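Local coordinates for protein poly(ADP-ribose) glycohydrolase (Thermomonospora curvata, PDB 3SIG) that hydrolyses the ribose-ribose bonds of poly(ADP-ribose) and is captured here with the product ADP-ribose in its macrodomain-type pocket, at residues 189-200 against 220-231; 135-143 against 176-187. One frame throughout, in Å; residues are numbered along the deposited sequence.

Contact 1 of 2, residues 189-200 against 220-231; sequences VEEIGRVLRGRA and WGCGVFGNDPAQ. With AR6 ([(2R,3S,4R,5R)-5-(6-aminopurin-9-yl)-3,4-dihydroxy-oxolan-2-yl]methyl [hydroxy-[[(2R,3S,4R,5S)-3,4,5-trihydroxyoxolan-2-yl]methoxy]phosphoryl] hydrogen phosphate), chain B.
The carbonyl oxygen V189 O takes two donors: G193 N and, 3.0 Å away, Q231 NE2. The Q231 side chain is the knob in a hole made by V189, I192, G193 and L196; its CG stands anti to its own N (chi1 -176°) and the extended chain carries NE2 across to the helix. Q231 NE2 comes from above the V189 carbonyl plane, 39° out. Further along, L196 CD2 and A200 CB both come to W220 CZ3, 4.0 Å each, while R199 lays CG at the indole edge, 3.7 Å from W220 CH2, and sends its guanidinium on to D145. Within the loop, N227 N and ND2 both donate to G221 O (ND2 at 3.0 Å), closing the loop on itself, and ND2 also bonds P178 O. The same loop's backbone amides hold the ligand: G223 N and F225 N both bond AR6 O2B, and V224 N meets O1A at 2.8 Å. AR6 C5D sits 3.6 Å above the centre of the F225 ring; an alanine here would probably leave that ribose without its flat floor and freer to shift. Backbone amides of a glycine-rich loop gripping a diphosphate characterise the macrodomain ADP-ribose site.

Contact 2 of 2, residues 135-143 against 176-187; sequences HHRQRDPLY and PAPNRRAIGDLR
A type I turn, D140 to Y143, following helix 129-138, docks on the proline-rich segment that leads from strand 163-175 into the short helix 180-183. The turn's P141 O accepts N179 N at 2.8 Å in a nearly straight bond (166°). N179 also holds the tyrosine: with CG anti to its backbone N (chi1 -166°), its ND2 points at Y143 OH, 3.1 Å away and in the amide plane, although ring and amide are turned 49° apart. The other amide atom, OD1, takes A182 N, so N179 is the N-cap of helix 180-183 and both ends of its amide are used. Within the turn D140 makes an Asx turn, OD2 accepting L142 N with its anti lone pair. P141 O lies 3.5 Å above the centre of the Y143 ring, and A177 O comes to its edge beside CD2. P176 CB packs 3.8 Å from Y143 CD2. On the helix side P141 CG meets I183 CG1 at 3.6 Å, and L142 CD2 lies 3.7 Å from I183 CD1. L142's other methyl, CD1, rests over a face of the R187 guanidinium, 3.5 Å from NE, while D140 OD1 faces its edge at a distance beyond a salt bridge.

Along the chain contact 2 comes first: 135-143 meets 176-187, then the chain enters helix 189-209 and, after strand 214-217, the segment 220-231, a loop running into helix 229-240. The two centres are about 11 Å apart, on the same side of the chain's centre. R199 NH2 donates to P176 O and L142 O, so helix 189-209 reaches both segments of contact 2. R181 of helix 180-183 bonds G223 O and V224 O through its side chain. Strands 163-175 and 214-217, which lead into 176-187 and 220-231, lie in one mixed sheet with 90-94 between them. Helix 189-209 and R181 thus join the turn after helix 129-138 to the loop that binds the diphosphate.

Contact 1 of 2, residues 189-200 against 220-231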
loop_
_atom_site.group_PDB
_atom_site.type_symbol
_atom_site.label_atom_id
_atom_site.label_comp_id
_atom_site.label_asym_id
_atom_site.label_seq_id
_atom_site.Cartn_x
_atom_site.Cartn_y
_atom_site.Cartn_z
ATOM N N VAL A 189 16.442 12.645 -13.367
ATOM C CA VAL A 189 16.302 11.221 -13.082
ATOM C C VAL A 189 16.902 10.923 -11.732
ATOM O O VAL A 189 16.312 10.194 -10.920
ATOM C CB VAL A 189 16.993 10.388 -14.189
ATOM C CG1 VAL A 189 17.043 8.897 -13.824
ATOM C CG2 VAL A 189 16.254 10.571 -15.523
ATOM N N GLU A 190 18.068 11.490 -11.467
ATOM C CA GLU A 190 18.792 11.211 -10.240
ATOM C C GLU A 190 18.118 11.835 -9.014
ATOM O O GLU A 190 18.105 11.206 -7.950
ATOM C CB GLU A 190 20.241 11.686 -10.371
ATOM C CG GLU A 190 21.050 10.876 -11.425
ATOM C CD GLU A 190 20.665 11.161 -12.890
ATOM O OE1 GLU A 190 20.240 12.300 -13.205
ATOM O OE2 GLU A 190 20.779 10.217 -13.700
ATOM N N GLU A 191 17.541 13.018 -9.154
ATOM C CA GLU A 191 16.793 13.631 -8.068
ATOM C C GLU A 191 15.604 12.750 -7.706
ATOM O O GLU A 191 15.345 12.491 -6.513
ATOM C CB GLU A 191 16.272 15.016 -8.455
ATOM C CG GLU A 191 17.261 16.153 -8.303
ATOM C CD GLU A 191 16.652 17.492 -8.715
ATOM O OE1 GLU A 191 16.320 17.664 -9.903
ATOM O OE2 GLU A 191 16.475 18.367 -7.841
ATOM N N ILE A 192 14.862 12.272 -8.704
ATOM C CA ILE A 192 13.717 11.412 -8.444
ATOM C C ILE A 192 14.229 10.126 -7.815
ATOM O O ILE A 192 13.618 9.622 -6.877
ATOM C CB ILE A 192 12.955 11.108 -9.737
ATOM C CG1 ILE A 192 12.332 12.389 -10.286
ATOM C CG2 ILE A 192 11.867 10.058 -9.530
ATOM C CD1 ILE A 192 11.278 12.938 -9.397
ATOM N N GLY A 193 15.353 9.590 -8.297
ATOM C CA GLY A 193 15.882 8.365 -7.738
ATOM C C GLY A 193 16.241 8.515 -6.268
ATOM O O GLY A 193 16.006 7.611 -5.468
ATOM N N ARG A 194 16.823 9.638 -5.897
ATOM C CA ARG A 194 17.177 9.890 -4.507
ATOM C C ARG A 194 15.926 9.969 -3.634
ATOM O O ARG A 194 15.904 9.411 -2.517
ATOM C CB ARG A 194 18.017 11.170 -4.381
ATOM C CG ARG A 194 19.417 11.054 -4.966
ATOM C CD ARG A 194 20.220 12.327 -4.685
ATOM N NE ARG A 194 21.221 12.605 -5.716
ATOM C CZ ARG A 194 21.053 13.462 -6.722
ATOM N NH1 ARG A 194 19.921 14.141 -6.850
ATOM N NH2 ARG A 194 22.024 13.647 -7.606
ATOM N N VAL A 195 14.887 10.636 -4.118
ATOM C CA VAL A 195 13.635 10.734 -3.379
ATOM C C VAL A 195 13.026 9.322 -3.208
ATOM O O VAL A 195 12.623 8.926 -2.113
ATOM C CB VAL A 195 12.641 11.686 -4.075
ATOM C CG1 VAL A 195 11.289 11.588 -3.415
ATOM C CG2 VAL A 195 13.164 13.104 -4.004
ATOM N N LEU A 196 13.010 8.532 -4.270
ATOM C CA LEU A 196 12.451 7.180 -4.217
ATOM C C LEU A 196 13.229 6.305 -3.251
ATOM O O LEU A 196 12.629 5.579 -2.467
ATOM C CB LEU A 196 12.490 6.528 -5.597
ATOM C CG LEU A 196 11.415 7.006 -6.573
ATOM C CD1 LEU A 196 11.792 6.536 -7.969
ATOM C CD2 LEU A 196 10.046 6.498 -6.218
ATOM N N ARG A 197 14.546 6.363 -3.278
ATOM C CA ARG A 197 15.358 5.548 -2.414
ATOM C C ARG A 197 15.162 5.914 -0.951
ATOM O O ARG A 197 15.005 5.027 -0.104
ATOM C CB ARG A 197 16.821 5.661 -2.800
ATOM C CG ARG A 197 17.659 4.732 -1.953
ATOM C CD ARG A 197 19.091 4.655 -2.421
ATOM N NE ARG A 197 19.829 3.622 -1.700
ATOM C CZ ARG A 197 20.449 3.829 -0.542
ATOM N NH1 ARG A 197 20.424 5.032 0.028
ATOM N NH2 ARG A 197 21.098 2.834 0.048
ATOM N N GLY A 198 15.193 7.208 -0.638
ATOM C CA GLY A 198 15.000 7.630 0.738
ATOM C C GLY A 198 13.664 7.205 1.302
ATOM O O GLY A 198 13.530 6.769 2.462
ATOM N N ARG A 199 12.631 7.362 0.495
ATOM C CA ARG A 199 11.272 7.062 0.913
ATOM C C ARG A 199 11.030 5.579 1.034
ATOM O O ARG A 199 10.470 5.122 2.017
ATOM C CB ARG A 199 10.285 7.749 -0.049
ATOM C CG ARG A 199 8.852 7.825 0.450
ATOM C CD ARG A 199 8.026 8.795 -0.368
ATOM N NE ARG A 199 8.574 10.149 -0.279
ATOM C CZ ARG A 199 8.208 11.151 -1.049
ATOM N NH1 ARG A 199 8.819 12.319 -0.914
ATOM N NH2 ARG A 199 7.311 10.993 -1.988
ATOM N N ALA A 200 11.449 4.821 0.036
ATOM C CA ALA A 200 11.346 3.368 0.127
ATOM C C ALA A 200 12.135 2.801 1.306
ATOM O O ALA A 200 11.664 1.872 1.982
ATOM C CB ALA A 200 11.816 2.712 -1.168
ATOM N N TRP A 220 5.031 0.638 -7.197
ATOM C CA TRP A 220 4.719 1.871 -6.474
ATOM C C TRP A 220 5.027 3.077 -7.343
ATOM O O TRP A 220 6.134 3.194 -7.887
ATOM C CB TRP A 220 5.613 1.902 -5.254
ATOM C CG TRP A 220 5.473 3.031 -4.298
ATOM C CD1 TRP A 220 4.327 3.573 -3.760
ATOM C CD2 TRP A 220 6.567 3.697 -3.693
ATOM N NE1 TRP A 220 4.662 4.547 -2.849
ATOM C CE2 TRP A 220 6.033 4.624 -2.778
ATOM C CE3 TRP A 220 7.970 3.587 -3.825
ATOM C CZ2 TRP A 220 6.839 5.462 -2.014
ATOM C CZ3 TRP A 220 8.767 4.420 -3.066
ATOM C CH2 TRP A 220 8.204 5.354 -2.182
ATOM N N GLY A 221 4.049 3.946 -7.550
ATOM C CA GLY A 221 4.284 5.178 -8.276
ATOM C C GLY A 221 4.260 5.057 -9.788
ATOM O O GLY A 221 4.409 6.082 -10.457
ATOM N N CYS A 222 4.082 3.862 -10.333
ATOM C CA CYS A 222 4.352 3.628 -11.747
ATOM C C CYS A 222 3.138 3.611 -12.659
ATOM O O CYS A 222 3.281 3.256 -13.841
ATOM C CB CYS A 222 5.136 2.328 -11.941
ATOM S SG CYS A 222 6.751 2.298 -11.176
ATOM N N GLY A 223 1.976 3.961 -12.109
ATOM C CA GLY A 223 0.755 4.049 -12.898
ATOM C C GLY A 223 0.287 5.474 -12.950
ATOM O O GLY A 223 0.815 6.294 -13.725
ATOM N N VAL A 224 -0.651 5.810 -12.083
ATOM C CA VAL A 224 -1.181 7.165 -12.046
ATOM C C VAL A 224 -0.074 8.190 -11.849
ATOM O O VAL A 224 -0.142 9.277 -12.429
ATOM C CB VAL A 224 -2.248 7.278 -10.936
ATOM C CG1 VAL A 224 -2.720 8.704 -10.738
ATOM C CG2 VAL A 224 -3.465 6.357 -11.242
ATOM N N PHE A 225 0.923 7.883 -11.036
ATOM C CA PHE A 225 2.015 8.842 -10.782
ATOM C C PHE A 225 3.181 8.817 -11.782
ATOM O O PHE A 225 4.082 9.630 -11.686
ATOM C CB PHE A 225 2.543 8.652 -9.365
ATOM C CG PHE A 225 1.641 9.186 -8.266
ATOM C CD1 PHE A 225 0.480 9.900 -8.545
ATOM C CD2 PHE A 225 1.981 8.971 -6.959
ATOM C CE1 PHE A 225 -0.318 10.376 -7.495
ATOM C CE2 PHE A 225 1.209 9.454 -5.918
ATOM C CZ PHE A 225 0.061 10.169 -6.185
ATOM N N GLY A 226 3.145 7.932 -12.757
ATOM C CA GLY A 226 4.017 8.059 -13.915
ATOM C C GLY A 226 5.495 7.831 -13.686
ATOM O O GLY A 226 6.315 8.283 -14.477
ATOM N N ASN A 227 5.870 7.131 -12.625
ATOM C CA ASN A 227 7.271 6.777 -12.446
ATOM C C ASN A 227 7.717 5.674 -13.399
ATOM O O ASN A 227 6.914 4.911 -13.925
ATOM C CB ASN A 227 7.571 6.365 -10.990
ATOM C CG ASN A 227 7.625 7.551 -10.054
ATOM O OD1 ASN A 227 8.658 8.205 -9.959
ATOM N ND2 ASN A 227 6.517 7.881 -9.415
ATOM N N ASP A 228 9.028 5.612 -13.615
ATOM C CA ASP A 228 9.642 4.605 -14.465
ATOM C C ASP A 228 9.755 3.274 -13.709
ATOM O O ASP A 228 10.435 3.190 -12.688
ATOM C CB ASP A 228 11.039 5.120 -14.832
ATOM C CG ASP A 228 11.832 4.156 -15.683
ATOM O OD1 ASP A 228 11.379 3.032 -15.946
ATOM O OD2 ASP A 228 12.958 4.541 -16.071
ATOM N N PRO A 229 9.083 2.215 -14.182
ATOM C CA PRO A 229 9.156 0.990 -13.381
ATOM C C PRO A 229 10.556 0.393 -13.245
ATOM O O PRO A 229 10.839 -0.254 -12.239
ATOM C CB PRO A 229 8.186 0.029 -14.071
ATOM C CG PRO A 229 7.855 0.631 -15.350
ATOM C CD PRO A 229 8.236 2.067 -15.375
ATOM N N ALA A 230 11.410 0.574 -14.229
ATOM C CA ALA A 230 12.786 0.112 -14.053
ATOM C C ALA A 230 13.474 0.840 -12.898
ATOM O O ALA A 230 14.198 0.226 -12.119
ATOM C CB ALA A 230 13.600 0.255 -15.357
ATOM N N GLN A 231 13.244 2.138 -12.768
ATOM C CA GLN A 231 13.836 2.898 -11.675
ATOM C C GLN A 231 13.236 2.494 -10.326
ATOM O O GLN A 231 13.964 2.382 -9.349
ATOM C CB GLN A 231 13.666 4.404 -11.890
ATOM C CG GLN A 231 14.343 5.242 -10.825
ATOM C CD GLN A 231 14.261 6.712 -11.135
ATOM O OE1 GLN A 231 13.208 7.233 -11.524
ATOM N NE2 GLN A 231 15.378 7.397 -11.009
HETATM N N1 AR6 B . -2.283 -4.747 -7.240
HETATM C C2 AR6 B . -1.027 -4.760 -7.675
HETATM N N3 AR6 B . -0.509 -3.951 -8.644
HETATM C C4 AR6 B . -1.404 -3.069 -9.145
HETATM C C5 AR6 B . -2.773 -3.009 -8.703
HETATM C C6 AR6 B . -3.141 -3.892 -7.722
HETATM N N6 AR6 B . -4.461 -3.901 -7.266
HETATM N N7 AR6 B . -3.383 -1.941 -9.451
HETATM C C8 AR6 B . -2.479 -1.483 -10.250
HETATM N N9 AR6 B . -1.267 -2.098 -10.140
HETATM P PA AR6 B . -1.171 2.863 -9.183
HETATM P PB AR6 B . 0.618 5.077 -8.303
HETATM C "C1'" AR6 B . 0.012 -1.881 -10.812
HETATM O O1A AR6 B . -1.324 3.545 -10.495
HETATM O O1B AR6 B . 1.479 5.089 -7.056
HETATM C C1D AR6 B . -4.405 6.332 -6.915
HETATM O O1D AR6 B . -5.488 7.071 -7.407
HETATM C "C2'" AR6 B . -0.112 -1.269 -12.191
HETATM O "O2'" AR6 B . 0.889 -1.775 -13.029
HETATM O O2A AR6 B . -2.419 2.534 -8.405
HETATM O O2B AR6 B . 1.290 5.217 -9.628
HETATM C C2D AR6 B . -3.988 6.947 -5.637
HETATM O O2D AR6 B . -4.983 7.239 -4.719
HETATM C "C3'" AR6 B . 0.133 0.170 -11.916
HETATM O "O3'" AR6 B . 0.693 0.834 -13.001
HETATM O O3A AR6 B . -0.155 3.683 -8.274
HETATM C C3D AR6 B . -2.948 7.918 -6.006
HETATM O O3D AR6 B . -3.659 9.101 -6.258
HETATM C "C4'" AR6 B . 1.065 0.182 -10.738
HETATM O "O4'" AR6 B . 0.872 -1.048 -10.076
HETATM C C4D AR6 B . -2.358 7.313 -7.231
HETATM O O4D AR6 B . -3.321 6.447 -7.813
HETATM C "C5'" AR6 B . 0.898 1.346 -9.771
HETATM O "O5'" AR6 B . -0.444 1.431 -9.320
HETATM C C5D AR6 B . -1.054 6.559 -6.977
HETATM O O5D AR6 B . -0.519 6.170 -8.228
#

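Contact 2 of 2, residues 135-143 against 176-187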
loop_
_atom_site.group_PDB
_atom_site.type_symbol
_atom_site.label_atom_id
_atom_site.label_comp_id
_atom_site.label_asym_id
_atom_site.label_seq_id
_atom_site.Cartn_x
_atom_site.Cartn_y
_atom_site.Cartn_z
ATOM N N HIS A 135 0.203 17.732 3.000
ATOM C CA HIS A 135 0.438 17.730 1.563
ATOM C C HIS A 135 -0.376 18.777 0.821
ATOM O O HIS A 135 0.120 19.409 -0.117
ATOM C CB HIS A 135 0.244 16.336 0.959
ATOM C CG HIS A 135 1.250 15.349 1.454
ATOM N ND1 HIS A 135 0.902 14.168 2.077
ATOM C CD2 HIS A 135 2.598 15.395 1.468
ATOM C CE1 HIS A 135 1.999 13.534 2.452
ATOM N NE2 HIS A 135 3.040 14.262 2.098
ATOM N N HIS A 136 -1.603 19.026 1.270
ATOM C CA HIS A 136 -2.406 20.048 0.638
ATOM C C HIS A 136 -1.744 21.400 0.741
ATOM O O HIS A 136 -1.773 22.188 -0.215
ATOM C CB HIS A 136 -3.789 20.114 1.263
ATOM C CG HIS A 136 -4.748 19.173 0.624
ATOM N ND1 HIS A 136 -4.957 17.890 1.082
ATOM C CD2 HIS A 136 -5.500 19.301 -0.496
ATOM C CE1 HIS A 136 -5.834 17.288 0.305
ATOM N NE2 HIS A 136 -6.181 18.120 -0.662
ATOM N N ARG A 137 -1.153 21.692 1.896
ATOM C CA ARG A 137 -0.517 22.988 2.106
ATOM C C ARG A 137 0.846 23.062 1.446
ATOM O O ARG A 137 1.294 24.128 1.071
ATOM C CB ARG A 137 -0.383 23.269 3.606
ATOM C CG ARG A 137 -1.736 23.416 4.302
ATOM C CD ARG A 137 -1.713 22.993 5.776
ATOM N NE ARG A 137 -1.103 23.997 6.647
ATOM C CZ ARG A 137 -1.208 24.012 7.975
ATOM N NH1 ARG A 137 -1.911 23.075 8.603
ATOM N NH2 ARG A 137 -0.618 24.969 8.681
ATOM N N GLN A 138 1.519 21.927 1.316
ATOM C CA GLN A 138 2.858 21.867 0.737
ATOM C C GLN A 138 2.826 22.172 -0.756
ATOM O O GLN A 138 3.722 22.878 -1.274
ATOM C CB GLN A 138 3.433 20.458 0.939
ATOM C CG GLN A 138 4.801 20.244 0.252
ATOM C CD GLN A 138 5.271 18.801 0.295
ATOM O OE1 GLN A 138 6.448 18.533 0.573
ATOM N NE2 GLN A 138 4.371 17.878 0.022
ATOM N N ARG A 139 1.824 21.627 -1.441
ATOM C CA ARG A 139 1.645 21.823 -2.872
ATOM C C ARG A 139 2.929 21.573 -3.654
ATOM O O ARG A 139 3.367 22.410 -4.437
ATOM C CB ARG A 139 1.124 23.254 -3.153
ATOM C CG ARG A 139 -0.367 23.452 -2.825
ATOM C CD ARG A 139 -0.811 24.923 -2.969
ATOM N NE ARG A 139 -0.537 25.433 -4.307
ATOM C CZ ARG A 139 -1.413 25.460 -5.308
ATOM N NH1 ARG A 139 -2.658 25.024 -5.132
ATOM N NH2 ARG A 139 -1.042 25.936 -6.494
ATOM N N ASP A 140 3.541 20.432 -3.430
ATOM C CA ASP A 140 4.692 20.031 -4.217
ATOM C C ASP A 140 4.550 18.576 -4.567
ATOM O O ASP A 140 4.396 17.737 -3.681
ATOM C CB ASP A 140 5.965 20.221 -3.419
ATOM C CG ASP A 140 7.186 20.087 -4.275
ATOM O OD1 ASP A 140 7.974 21.053 -4.366
ATOM O OD2 ASP A 140 7.352 19.056 -4.908
ATOM N N PRO A 141 4.618 18.237 -5.855
ATOM C CA PRO A 141 4.344 16.861 -6.274
ATOM C C PRO A 141 5.419 15.840 -5.901
ATOM O O PRO A 141 5.196 14.638 -6.107
ATOM C CB PRO A 141 4.183 16.975 -7.784
ATOM C CG PRO A 141 4.972 18.207 -8.159
ATOM C CD PRO A 141 4.746 19.144 -7.011
ATOM N N LEU A 142 6.529 16.273 -5.310
ATOM C CA LEU A 142 7.446 15.309 -4.717
ATOM C C LEU A 142 6.836 14.740 -3.451
ATOM O O LEU A 142 7.277 13.691 -2.990
ATOM C CB LEU A 142 8.798 15.931 -4.392
ATOM C CG LEU A 142 9.758 16.175 -5.575
ATOM C CD1 LEU A 142 10.927 17.036 -5.132
ATOM C CD2 LEU A 142 10.272 14.862 -6.142
ATOM N N TYR A 143 5.854 15.433 -2.873
ATOM C CA TYR A 143 5.214 15.043 -1.611
ATOM C C TYR A 143 6.267 14.958 -0.512
ATOM O O TYR A 143 7.184 15.799 -0.469
ATOM C CB TYR A 143 4.361 13.772 -1.757
ATOM C CG TYR A 143 3.366 13.859 -2.881
ATOM C CD1 TYR A 143 2.545 14.953 -3.044
ATOM C CD2 TYR A 143 3.238 12.816 -3.780
ATOM C CE1 TYR A 143 1.625 15.002 -4.071
ATOM C CE2 TYR A 143 2.331 12.855 -4.797
ATOM C CZ TYR A 143 1.537 13.931 -4.953
ATOM O OH TYR A 143 0.615 13.937 -5.964
ATOM N N PRO A 176 3.064 8.070 -0.286
ATOM C CA PRO A 176 2.892 8.390 -1.708
ATOM C C PRO A 176 4.223 8.464 -2.419
ATOM O O PRO A 176 5.169 9.100 -1.959
ATOM C CB PRO A 176 2.265 9.788 -1.661
ATOM C CG PRO A 176 2.865 10.393 -0.428
ATOM C CD PRO A 176 3.038 9.270 0.557
ATOM N N ALA A 177 4.313 7.805 -3.561
ATOM C CA ALA A 177 5.472 7.974 -4.431
ATOM C C ALA A 177 5.427 9.407 -4.961
ATOM O O ALA A 177 4.352 10.012 -5.056
ATOM C CB ALA A 177 5.440 6.979 -5.590
ATOM N N PRO A 178 6.581 9.957 -5.360
ATOM C CA PRO A 178 6.546 11.268 -6.017
ATOM C C PRO A 178 5.678 11.199 -7.266
ATOM O O PRO A 178 5.671 10.204 -7.996
ATOM C CB PRO A 178 8.007 11.527 -6.348
ATOM C CG PRO A 178 8.661 10.195 -6.352
ATOM C CD PRO A 178 7.943 9.400 -5.298
ATOM N N ASN A 179 4.950 12.263 -7.538
ATOM C CA ASN A 179 4.110 12.357 -8.713
ATOM C C ASN A 179 4.965 12.828 -9.890
ATOM O O ASN A 179 5.009 14.024 -10.253
ATOM C CB ASN A 179 2.961 13.319 -8.446
ATOM C CG ASN A 179 1.859 13.219 -9.467
ATOM O OD1 ASN A 179 2.078 12.852 -10.614
ATOM N ND2 ASN A 179 0.642 13.488 -9.027
ATOM N N ARG A 180 5.649 11.872 -10.489
ATOM C CA ARG A 180 6.545 12.174 -11.607
ATOM C C ARG A 180 5.799 12.730 -12.802
ATOM O O ARG A 180 6.338 13.528 -13.579
ATOM C CB ARG A 180 7.344 10.929 -11.990
ATOM C CG ARG A 180 8.450 11.255 -12.994
ATOM C CD ARG A 180 9.292 10.078 -13.379
ATOM N NE ARG A 180 10.257 10.475 -14.407
ATOM C CZ ARG A 180 11.460 10.988 -14.158
ATOM N NH1 ARG A 180 11.865 11.157 -12.912
ATOM N NH2 ARG A 180 12.267 11.322 -15.156
ATOM N N ARG A 181 4.560 12.312 -12.983
ATOM C CA ARG A 181 3.755 12.810 -14.080
ATOM C C ARG A 181 3.575 14.319 -13.955
ATOM O O ARG A 181 3.683 15.062 -14.932
ATOM C CB ARG A 181 2.419 12.091 -14.094
ATOM C CG ARG A 181 1.556 12.409 -15.283
ATOM C CD ARG A 181 0.275 11.578 -15.275
ATOM N NE ARG A 181 0.548 10.140 -15.246
ATOM C CZ ARG A 181 0.674 9.366 -16.324
ATOM N NH1 ARG A 181 0.552 9.875 -17.543
ATOM N NH2 ARG A 181 0.921 8.071 -16.181
ATOM N N ALA A 182 3.347 14.786 -12.736
ATOM C CA ALA A 182 3.162 16.203 -12.505
ATOM C C ALA A 182 4.457 17.026 -12.564
ATOM O O ALA A 182 4.454 18.203 -12.926
ATOM C CB ALA A 182 2.471 16.408 -11.178
ATOM N N ILE A 183 5.562 16.392 -12.202
ATOM C CA ILE A 183 6.876 17.021 -12.234
ATOM C C ILE A 183 7.418 17.164 -13.648
ATOM O O ILE A 183 8.107 18.129 -13.965
ATOM C CB ILE A 183 7.844 16.177 -11.399
ATOM C CG1 ILE A 183 7.511 16.339 -9.911
ATOM C CG2 ILE A 183 9.279 16.577 -11.674
ATOM C CD1 ILE A 183 8.019 15.240 -9.043
ATOM N N GLY A 184 7.127 16.192 -14.502
ATOM C CA GLY A 184 7.698 16.188 -15.834
ATOM C C GLY A 184 9.206 16.107 -15.745
ATOM O O GLY A 184 9.755 15.373 -14.938
ATOM N N ASP A 185 9.899 16.879 -16.573
ATOM C CA ASP A 185 11.358 16.814 -16.613
ATOM C C ASP A 185 11.999 17.901 -15.761
ATOM O O ASP A 185 13.179 18.185 -15.899
ATOM C CB ASP A 185 11.874 16.914 -18.051
ATOM C CG ASP A 185 11.741 18.302 -18.621
ATOM O OD1 ASP A 185 11.036 19.142 -18.022
ATOM O OD2 ASP A 185 12.339 18.552 -19.690
ATOM N N LEU A 186 11.242 18.453 -14.820
ATOM C CA LEU A 186 11.770 19.591 -14.065
ATOM C C LEU A 186 12.444 19.121 -12.763
ATOM O O LEU A 186 12.896 19.949 -11.980
ATOM C CB LEU A 186 10.668 20.615 -13.793
ATOM C CG LEU A 186 10.130 21.272 -15.065
ATOM C CD1 LEU A 186 9.023 22.249 -14.739
ATOM C CD2 LEU A 186 11.236 21.971 -15.788
ATOM N N ARG A 187 12.526 17.800 -12.554
ATOM C CA ARG A 187 13.518 17.211 -11.656
ATOM C C ARG A 187 14.300 16.182 -12.484
ATOM O O ARG A 187 13.745 15.573 -13.393
ATOM C CB ARG A 187 12.889 16.522 -10.451
ATOM C CG ARG A 187 11.997 17.393 -9.587
ATOM C CD ARG A 187 12.816 18.286 -8.723
ATOM N NE ARG A 187 11.978 19.036 -7.789
ATOM C CZ ARG A 187 12.431 19.980 -6.973
ATOM N NH1 ARG A 187 13.717 20.295 -6.955
ATOM N NH2 ARG A 187 11.588 20.607 -6.171
#